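Local coordinates for protein ABC sugar (Ribose) transporter, periplasmic substrate-binding subunit (PDB 3L49) that probably binds a sugar in the periplasm as the solute-binding subunit of an ABC transporter, at residues 231-236 against 277-282. Numbering follows the deposited sequence.
Sequences EMVADP and VLITKE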
# COMPACT_ATOMS: atom_id res chain seq x y z
N GLU A 231 10.71 -13.24 3.30
CA GLU A 231 11.30 -14.57 3.41
C GLU A 231 11.45 -15.28 2.06
O GLU A 231 12.42 -16.00 1.84
CB GLU A 231 10.46 -15.41 4.36
CG GLU A 231 11.27 -16.45 5.13
CD GLU A 231 10.40 -17.38 5.96
OE1 GLU A 231 9.20 -17.08 6.16
OE2 GLU A 231 10.93 -18.42 6.41
N MET A 232 10.48 -15.08 1.17
CA MET A 232 10.54 -15.59 -0.21
C MET A 232 11.64 -14.92 -1.04
O MET A 232 12.31 -15.58 -1.83
CB MET A 232 9.19 -15.39 -0.91
CG MET A 232 8.11 -16.41 -0.58
SD MET A 232 6.51 -15.83 -1.17
CE MET A 232 5.59 -17.37 -1.19
N VAL A 233 11.81 -13.61 -0.85
CA VAL A 233 12.87 -12.84 -1.52
C VAL A 233 14.25 -13.31 -1.06
O VAL A 233 15.15 -13.49 -1.88
CB VAL A 233 12.69 -11.30 -1.31
CG1 VAL A 233 13.97 -10.52 -1.62
CG2 VAL A 233 11.53 -10.79 -2.15
N ALA A 234 14.38 -13.53 0.25
CA ALA A 234 15.64 -14.00 0.85
C ALA A 234 15.99 -15.45 0.49
O ALA A 234 17.16 -15.82 0.53
CB ALA A 234 15.61 -13.82 2.37
N ASP A 235 14.98 -16.25 0.16
CA ASP A 235 15.18 -17.64 -0.27
C ASP A 235 15.66 -17.70 -1.72
O ASP A 235 14.93 -17.30 -2.63
CB ASP A 235 13.88 -18.44 -0.09
CG ASP A 235 13.98 -19.87 -0.64
OD1 ASP A 235 15.07 -20.49 -0.58
OD2 ASP A 235 12.95 -20.38 -1.13
N PRO A 236 16.89 -18.23 -1.94
CA PRO A 236 17.44 -18.34 -3.30
C PRO A 236 16.75 -19.34 -4.24
O PRO A 236 17.02 -19.33 -5.44
CB PRO A 236 18.89 -18.76 -3.06
CG PRO A 236 18.88 -19.43 -1.72
CD PRO A 236 17.85 -18.69 -0.92
N VAL A 277 13.17 0.54 2.38
CA VAL A 277 14.34 -0.01 1.69
C VAL A 277 13.86 -0.90 0.56
O VAL A 277 12.76 -1.46 0.64
CB VAL A 277 15.24 -0.86 2.64
CG1 VAL A 277 16.69 -0.84 2.16
CG2 VAL A 277 15.16 -0.37 4.08
N LEU A 278 14.67 -1.04 -0.49
CA LEU A 278 14.51 -2.10 -1.47
C LEU A 278 15.32 -3.32 -1.02
O LEU A 278 16.49 -3.20 -0.67
CB LEU A 278 14.96 -1.63 -2.86
CG LEU A 278 14.64 -2.56 -4.03
CD1 LEU A 278 13.19 -2.46 -4.41
CD2 LEU A 278 15.52 -2.23 -5.23
N ILE A 279 14.67 -4.48 -1.02
CA ILE A 279 15.30 -5.74 -0.63
C ILE A 279 15.26 -6.69 -1.83
O ILE A 279 14.19 -7.05 -2.30
CB ILE A 279 14.57 -6.39 0.56
CG1 ILE A 279 14.55 -5.46 1.77
CG2 ILE A 279 15.22 -7.72 0.91
CD1 ILE A 279 13.76 -6.01 2.95
N THR A 280 16.43 -7.08 -2.33
CA THR A 280 16.51 -7.97 -3.49
C THR A 280 17.12 -9.31 -3.07
O THR A 280 17.49 -9.48 -1.91
CB THR A 280 17.32 -7.36 -4.65
OG1 THR A 280 18.72 -7.44 -4.35
CG2 THR A 280 16.94 -5.91 -4.89
N LYS A 281 17.23 -10.23 -4.02
CA LYS A 281 17.73 -11.58 -3.76
C LYS A 281 19.16 -11.63 -3.24
O LYS A 281 19.45 -12.35 -2.28
CB LYS A 281 17.60 -12.47 -5.00
CG LYS A 281 16.18 -12.79 -5.40
CD LYS A 281 16.09 -14.18 -6.00
CE LYS A 281 15.85 -15.22 -4.93
NZ LYS A 281 14.52 -15.06 -4.25
N GLU A 282 20.06 -10.86 -3.86
CA GLU A 282 21.45 -10.79 -3.39
C GLU A 282 21.65 -9.77 -2.26
O GLU A 282 22.35 -10.07 -1.28
CB GLU A 282 22.43 -10.55 -4.55
CG GLU A 282 22.03 -9.45 -5.52
CD GLU A 282 23.13 -9.15 -6.53
OE1 GLU A 282 23.67 -10.11 -7.12
OE2 GLU A 282 23.44 -7.96 -6.74
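Lys281 NZ donates hydrogen bonds to main-chain oxygens at the C-terminal end of helix 227-234, those of Val233 and Asp235, in the last turn and just beyond it. Lys281 NZ lies 2.8 Å from Asp235 O and 2.9 Å from Val233 O, and it is also 3.3 Å from Met232 O. It stands above the plane of both hydrogen-bonded carbonyls, about 40° out of each, and meets the Val233 C=O at 118°, well off the carbonyl axis. Lys281 NZ also bonds Ala240 O, its strongest partner, and Ser238 O; with three hydrogens for four acceptors, at least one must be shared. The ammonium thus gathers main-chain oxygens from the helix end, from the loop after it and from the first residue of strand 240-245. The lysine chain leaves the backbone with CG anti to its carbonyl carbon and then bends at chi2, chi3 and chi4, so that it curls over the helix end instead of reaching out straight. On the way Lys281 CG passes 3.7 Å from Val233 O, and Lys281 CE lies 3.9 Å from Pro236 CA.

Beside this polar grip, Val233, a buried residue, packs on the backbone at Ile279 and Thr280. Val233 CG1, anti to the backbone N (chi1 163°), rests 3.5 Å from Ile279 O and touches the methyl CG2 of Ile279 at 4.0 Å.

The lysine's positive charge would probably complement the negative end of the helix dipole. Asp235, where the chain leaves helical geometry, turns its carbonyl to the lysine, while its carboxylate stays out of contact with the ammonium. Strand 271-280 is held by main-chain hydrogen bonds of Ile279 with Val243, antiparallel to 240-245. The contact thus ties the C-terminal strand to the helix preceding its neighbour, through a lysine ammonium bound to the main-chain oxygens at the helix's C-terminal end, at the surface of an alpha/beta lobe of the periplasmic binding protein fold.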